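Local atomic coordinates of NAD(P)H-FMN oxidoreductase (Bacillus subtilis, PDB entry 5LVA), a protein that binds flavin mononucleotide and probably uses NAD(P)H to reduce flavin or quinone acceptors. Residues A[17-31]-A[159-171]. Numbering follows the deposited sequence.
Sequences VNRAFADTLKDAPGI and LAEGATQYREHVL. With FMN (flavin mononucleotide), chain C.
In this flavodoxin-like fold, the helix whose N-terminus holds the FMN phosphate, 17-23, packs against residues 159-171 of helix 156-171, with Phe21 as a knob set among Leu159, Gly162, Ala163 and Tyr166. The axes of these two short segments come within 8.6 Å and cross at -51°. The Phe21 and Tyr166 rings lie nearly parallel but are slid apart so that they barely overlap, each lying over the CB of the other: Phe21 CB stands 3.6 Å from the Tyr166 ring centroid, almost on the ring normal, and Tyr166 CB sits 4.0 Å from that of Phe21. With CG of Tyr166 swung opposite its backbone N (chi1 160°), the ring reaches inward to the sheet, where its OH bonds to Gln63, which also holds Asn18 OD1. Leu25 CD1 packs 3.5 Å from Tyr166 CE1. A phenylalanine here would probably leave Gln63 OE1 without its hydroxyl mate, and Gln63 less firmly placed against Asn18.

Further along, the extended Arg167 chain runs past Leu25 CD2 and gives NE to Thr24 O (3.0 Å) in a fairly straight bond, with the oxygen in the guanidinium plane. Thr24 OG1, set between its backbone N and carbonyl carbon, donates to Phe21 O at 2.8 Å, while its CG2 rests on Ala163 CB. At the far end Ile31 CD1 meets Leu171 CD2.

Val17 N binds phosphate oxygen O2P, and Asn18 N and ND2 both bind O3P. The contact thus pairs apolar packing beside the flavin site with one Arg167 bond that satisfies the Thr24 carbonyl.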
loop_
_atom_site.group_PDB
_atom_site.type_symbol
_atom_site.label_atom_id
_atom_site.label_comp_id
_atom_site.label_asym_id
_atom_site.label_seq_id
_atom_site.Cartn_x
_atom_site.Cartn_y
_atom_site.Cartn_z
ATOM N N VAL A 17 -1.136 -5.246 13.366
ATOM C CA VAL A 17 -2.239 -4.979 12.444
ATOM C C VAL A 17 -1.971 -5.453 11.023
ATOM O O VAL A 17 -2.758 -6.195 10.442
ATOM C CB VAL A 17 -2.567 -3.482 12.382
ATOM C CG1 VAL A 17 -3.713 -3.229 11.395
ATOM C CG2 VAL A 17 -2.907 -2.962 13.757
ATOM N N ASN A 18 -0.859 -5.011 10.459
ATOM C CA ASN A 18 -0.522 -5.362 9.093
ATOM C C ASN A 18 -0.295 -6.841 8.921
ATOM O O ASN A 18 -0.632 -7.411 7.886
ATOM C CB ASN A 18 0.695 -4.581 8.647
ATOM C CG ASN A 18 0.334 -3.189 8.196
ATOM O OD1 ASN A 18 -0.096 -2.991 7.065
ATOM N ND2 ASN A 18 0.476 -2.222 9.083
ATOM N N ARG A 19 0.253 -7.463 9.957
ATOM C CA ARG A 19 0.424 -8.909 9.993
ATOM C C ARG A 19 -0.926 -9.623 9.852
ATOM O O ARG A 19 -1.086 -10.534 9.041
ATOM C CB ARG A 19 1.119 -9.305 11.289
ATOM C CG ARG A 19 1.380 -10.774 11.448
ATOM C CD ARG A 19 2.110 -11.323 10.252
ATOM N NE ARG A 19 2.872 -12.513 10.597
ATOM C CZ ARG A 19 3.709 -13.129 9.769
ATOM N NH1 ARG A 19 3.879 -12.664 8.533
ATOM N NH2 ARG A 19 4.367 -14.217 10.171
ATOM N N ALA A 20 -1.900 -9.184 10.635
ATOM C CA ALA A 20 -3.243 -9.741 10.581
ATOM C C ALA A 20 -3.900 -9.545 9.220
ATOM O O ALA A 20 -4.630 -10.408 8.738
ATOM C CB ALA A 20 -4.103 -9.125 11.652
ATOM N N PHE A 21 -3.652 -8.398 8.610
ATOM C CA PHE A 21 -4.228 -8.091 7.315
ATOM C C PHE A 21 -3.603 -8.976 6.257
ATOM O O PHE A 21 -4.298 -9.587 5.453
ATOM C CB PHE A 21 -4.025 -6.614 6.960
ATOM C CG PHE A 21 -4.890 -5.674 7.731
ATOM C CD1 PHE A 21 -5.743 -6.133 8.713
ATOM C CD2 PHE A 21 -4.868 -4.323 7.453
ATOM C CE1 PHE A 21 -6.534 -5.267 9.417
ATOM C CE2 PHE A 21 -5.666 -3.450 8.151
ATOM C CZ PHE A 21 -6.499 -3.922 9.130
ATOM N N ALA A 22 -2.282 -9.035 6.264
ATOM C CA ALA A 22 -1.548 -9.884 5.341
ATOM C C ALA A 22 -1.962 -11.358 5.434
ATOM O O ALA A 22 -2.046 -12.033 4.414
ATOM C CB ALA A 22 -0.059 -9.747 5.585
ATOM N N ASP A 23 -2.223 -11.849 6.644
ATOM C CA ASP A 23 -2.584 -13.258 6.855
ATOM C C ASP A 23 -3.811 -13.697 6.069
ATOM O O ASP A 23 -3.911 -14.844 5.652
ATOM C CB ASP A 23 -2.842 -13.540 8.340
ATOM C CG ASP A 23 -1.568 -13.709 9.140
ATOM O OD1 ASP A 23 -0.512 -13.987 8.543
ATOM O OD2 ASP A 23 -1.633 -13.573 10.378
ATOM N N THR A 24 -4.746 -12.779 5.877
ATOM C CA THR A 24 -6.012 -13.097 5.243
ATOM C C THR A 24 -5.879 -13.335 3.742
ATOM O O THR A 24 -6.824 -13.773 3.108
ATOM C CB THR A 24 -7.027 -11.979 5.473
ATOM O OG1 THR A 24 -6.639 -10.832 4.717
ATOM C CG2 THR A 24 -7.071 -11.598 6.931
ATOM N N LEU A 25 -4.705 -13.061 3.180
ATOM C CA LEU A 25 -4.494 -13.176 1.737
ATOM C C LEU A 25 -3.550 -14.319 1.303
ATOM O O LEU A 25 -3.320 -14.520 0.111
ATOM C CB LEU A 25 -3.958 -11.849 1.202
ATOM C CG LEU A 25 -4.890 -10.627 1.218
ATOM C CD1 LEU A 25 -4.146 -9.398 0.753
ATOM C CD2 LEU A 25 -6.119 -10.831 0.346
ATOM N N LYS A 26 -3.029 -15.082 2.260
ATOM C CA LYS A 26 -2.057 -16.139 1.962
ATOM C C LYS A 26 -2.647 -17.366 1.266
ATOM O O LYS A 26 -2.058 -18.451 1.313
ATOM C CB LYS A 26 -1.365 -16.628 3.241
ATOM C CG LYS A 26 -0.724 -15.570 4.118
ATOM C CD LYS A 26 -0.519 -16.123 5.532
ATOM C CE LYS A 26 0.747 -15.558 6.174
ATOM N NZ LYS A 26 1.052 -14.185 5.667
ATOM N N ASP A 27 -3.794 -17.208 0.621
ATOM C CA ASP A 27 -4.463 -18.350 0.020
ATOM C C ASP A 27 -5.497 -17.883 -0.984
ATOM O O ASP A 27 -6.049 -18.682 -1.734
ATOM C CB ASP A 27 -5.114 -19.224 1.098
ATOM C CG ASP A 27 -6.011 -18.426 2.039
ATOM O OD1 ASP A 27 -5.747 -17.218 2.244
ATOM O OD2 ASP A 27 -6.982 -19.009 2.573
ATOM N N ALA A 28 -5.764 -16.585 -0.989
ATOM C CA ALA A 28 -6.623 -16.019 -2.007
ATOM C C ALA A 28 -5.957 -16.195 -3.365
ATOM O O ALA A 28 -4.842 -15.728 -3.576
ATOM C CB ALA A 28 -6.896 -14.558 -1.727
ATOM N N PRO A 29 -6.618 -16.904 -4.285
ATOM C CA PRO A 29 -6.024 -16.976 -5.617
ATOM C C PRO A 29 -5.974 -15.584 -6.220
ATOM O O PRO A 29 -6.816 -14.743 -5.901
ATOM C CB PRO A 29 -6.980 -17.887 -6.386
ATOM C CG PRO A 29 -7.737 -18.624 -5.337
ATOM C CD PRO A 29 -7.861 -17.681 -4.190
ATOM N N GLY A 30 -4.981 -15.339 -7.062
ATOM C CA GLY A 30 -4.822 -14.039 -7.680
ATOM C C GLY A 30 -3.908 -13.114 -6.903
ATOM O O GLY A 30 -3.313 -12.209 -7.476
ATOM N N ILE A 31 -3.795 -13.341 -5.598
ATOM C CA ILE A 31 -2.976 -12.492 -4.753
ATOM C C ILE A 31 -1.529 -12.938 -4.724
ATOM O O ILE A 31 -1.231 -14.091 -4.456
ATOM C CB ILE A 31 -3.477 -12.461 -3.300
ATOM C CG1 ILE A 31 -4.925 -12.010 -3.225
ATOM C CG2 ILE A 31 -2.636 -11.513 -2.492
ATOM C CD1 ILE A 31 -5.097 -10.597 -3.606
ATOM N N LEU A 159 -10.168 -5.730 15.339
ATOM C CA LEU A 159 -9.059 -6.004 14.445
ATOM C C LEU A 159 -9.403 -7.123 13.486
ATOM O O LEU A 159 -8.984 -7.123 12.332
ATOM C CB LEU A 159 -7.808 -6.359 15.229
ATOM C CG LEU A 159 -6.636 -6.783 14.342
ATOM C CD1 LEU A 159 -6.195 -5.631 13.462
ATOM C CD2 LEU A 159 -5.468 -7.339 15.162
ATOM N N ALA A 160 -10.184 -8.078 13.958
ATOM C CA ALA A 160 -10.559 -9.190 13.113
ATOM C C ALA A 160 -11.533 -8.719 12.043
ATOM O O ALA A 160 -11.410 -9.074 10.874
ATOM C CB ALA A 160 -11.159 -10.305 13.943
ATOM N N GLU A 161 -12.505 -7.913 12.446
ATOM C CA GLU A 161 -13.431 -7.322 11.492
ATOM C C GLU A 161 -12.702 -6.352 10.550
ATOM O O GLU A 161 -13.063 -6.203 9.388
ATOM C CB GLU A 161 -14.570 -6.621 12.222
ATOM C CG GLU A 161 -15.394 -5.678 11.361
ATOM C CD GLU A 161 -16.354 -6.378 10.408
ATOM O OE1 GLU A 161 -16.398 -7.622 10.374
ATOM O OE2 GLU A 161 -17.083 -5.662 9.692
ATOM N N GLY A 162 -11.659 -5.705 11.048
ATOM C CA GLY A 162 -10.862 -4.840 10.209
ATOM C C GLY A 162 -10.139 -5.634 9.148
ATOM O O GLY A 162 -10.043 -5.207 8.004
ATOM N N ALA A 163 -9.642 -6.804 9.532
ATOM C CA ALA A 163 -8.906 -7.669 8.609
ATOM C C ALA A 163 -9.809 -8.186 7.508
ATOM O O ALA A 163 -9.434 -8.193 6.337
ATOM C CB ALA A 163 -8.260 -8.834 9.354
ATOM N N THR A 164 -11.005 -8.618 7.873
ATOM C CA THR A 164 -11.894 -9.149 6.859
ATOM C C THR A 164 -12.346 -8.025 5.932
ATOM O O THR A 164 -12.610 -8.252 4.757
ATOM C CB THR A 164 -13.103 -9.886 7.480
ATOM O OG1 THR A 164 -14.089 -10.129 6.476
ATOM C CG2 THR A 164 -13.723 -9.089 8.556
ATOM N N GLN A 165 -12.398 -6.805 6.457
ATOM C CA GLN A 165 -12.778 -5.657 5.652
ATOM C C GLN A 165 -11.658 -5.279 4.698
ATOM O O GLN A 165 -11.901 -4.848 3.572
ATOM C CB GLN A 165 -13.148 -4.470 6.537
ATOM C CG GLN A 165 -14.526 -4.567 7.142
ATOM C CD GLN A 165 -15.593 -4.760 6.096
ATOM O OE1 GLN A 165 -15.495 -4.235 4.991
ATOM N NE2 GLN A 165 -16.626 -5.511 6.441
ATOM N N TYR A 166 -10.428 -5.444 5.162
ATOM C CA TYR A 166 -9.263 -5.225 4.331
ATOM C C TYR A 166 -9.311 -6.168 3.137
ATOM O O TYR A 166 -9.122 -5.757 2.002
ATOM C CB TYR A 166 -7.994 -5.428 5.163
ATOM C CG TYR A 166 -6.725 -5.709 4.389
ATOM C CD1 TYR A 166 -6.387 -7.002 4.021
ATOM C CD2 TYR A 166 -5.838 -4.692 4.079
ATOM C CE1 TYR A 166 -5.225 -7.266 3.327
ATOM C CE2 TYR A 166 -4.669 -4.949 3.387
ATOM C CZ TYR A 166 -4.369 -6.240 3.020
ATOM O OH TYR A 166 -3.211 -6.499 2.337
ATOM N N ARG A 167 -9.588 -7.437 3.403
ATOM C CA ARG A 167 -9.592 -8.451 2.366
ATOM C C ARG A 167 -10.648 -8.154 1.316
ATOM O O ARG A 167 -10.401 -8.287 0.131
ATOM C CB ARG A 167 -9.830 -9.836 2.967
ATOM C CG ARG A 167 -9.521 -10.980 2.010
ATOM C CD ARG A 167 -10.157 -12.270 2.448
ATOM N NE ARG A 167 -9.548 -13.424 1.797
ATOM C CZ ARG A 167 -10.056 -14.059 0.748
ATOM N NH1 ARG A 167 -11.201 -13.666 0.219
ATOM N NH2 ARG A 167 -9.421 -15.097 0.232
ATOM N N GLU A 168 -11.827 -7.748 1.752
ATOM C CA GLU A 168 -12.884 -7.480 0.805
ATOM C C GLU A 168 -12.530 -6.285 -0.073
ATOM O O GLU A 168 -12.810 -6.274 -1.268
ATOM C CB GLU A 168 -14.206 -7.236 1.515
ATOM C CG GLU A 168 -15.299 -6.859 0.547
ATOM C CD GLU A 168 -16.642 -6.675 1.202
ATOM O OE1 GLU A 168 -16.850 -7.233 2.304
ATOM O OE2 GLU A 168 -17.493 -5.979 0.604
ATOM N N HIS A 169 -11.899 -5.287 0.529
ATOM C CA HIS A 169 -11.579 -4.058 -0.174
ATOM C C HIS A 169 -10.514 -4.262 -1.234
ATOM O O HIS A 169 -10.611 -3.738 -2.330
ATOM C CB HIS A 169 -11.116 -2.991 0.805
ATOM C CG HIS A 169 -11.167 -1.610 0.241
ATOM N ND1 HIS A 169 -10.112 -1.044 -0.435
ATOM C CD2 HIS A 169 -12.160 -0.690 0.233
ATOM C CE1 HIS A 169 -10.442 0.174 -0.820
ATOM N NE2 HIS A 169 -11.680 0.410 -0.427
ATOM N N VAL A 170 -9.495 -5.026 -0.886
ATOM C CA VAL A 170 -8.386 -5.302 -1.783
ATOM C C VAL A 170 -8.835 -6.133 -2.986
ATOM O O VAL A 170 -8.242 -6.065 -4.050
ATOM C CB VAL A 170 -7.244 -6.021 -1.014
ATOM C CG1 VAL A 170 -6.229 -6.621 -1.960
ATOM C CG2 VAL A 170 -6.576 -5.052 -0.061
ATOM N N LEU A 171 -9.909 -6.893 -2.820
ATOM C CA LEU A 171 -10.381 -7.796 -3.864
ATOM C C LEU A 171 -11.583 -7.224 -4.595
ATOM O O LEU A 171 -11.997 -7.734 -5.629
ATOM C CB LEU A 171 -10.730 -9.154 -3.261
ATOM C CG LEU A 171 -9.570 -9.927 -2.630
ATOM C CD1 LEU A 171 -10.083 -11.151 -1.888
ATOM C CD2 LEU A 171 -8.590 -10.339 -3.696
HETATM N N1 FMN C . -0.191 6.836 13.569
HETATM C C2 FMN C . -0.929 7.876 13.037
HETATM O O2 FMN C . -2.153 7.872 13.115
HETATM N N3 FMN C . -0.309 8.924 12.404
HETATM C C4 FMN C . 1.052 8.961 12.300
HETATM O O4 FMN C . 1.561 9.914 11.720
HETATM C C4A FMN C . 1.810 7.918 12.840
HETATM N N5 FMN C . 3.178 7.928 12.747
HETATM C C5A FMN C . 3.930 6.905 13.274
HETATM C C6 FMN C . 5.311 6.947 13.158
HETATM C C7 FMN C . 6.099 5.934 13.659
HETATM C C7M FMN C . 7.594 6.014 13.513
HETATM C C8 FMN C . 5.482 4.858 14.300
HETATM C C8M FMN C . 6.294 3.729 14.860
HETATM C C9 FMN C . 4.098 4.821 14.417
HETATM C C9A FMN C . 3.312 5.835 13.897
HETATM N N10 FMN C . 1.927 5.813 14.009
HETATM C C10 FMN C . 1.182 6.853 13.474
HETATM C "C1'" FMN C . 1.232 4.643 14.646
HETATM C "C2'" FMN C . 1.135 3.611 13.495
HETATM O "O2'" FMN C . 0.402 4.131 12.391
HETATM C "C3'" FMN C . 0.658 2.200 13.883
HETATM O "O3'" FMN C . 1.655 1.699 14.739
HETATM C "C4'" FMN C . 0.504 1.305 12.638
HETATM O "O4'" FMN C . -0.376 1.928 11.755
HETATM C "C5'" FMN C . -0.060 -0.104 12.773
HETATM O "O5'" FMN C . 0.919 -0.959 13.300
HETATM P P FMN C . 1.293 -2.458 12.845
HETATM O O1P FMN C . 2.777 -2.423 12.866
HETATM O O2P FMN C . 0.712 -3.406 13.838
HETATM O O3P FMN C . 0.890 -2.890 11.481
#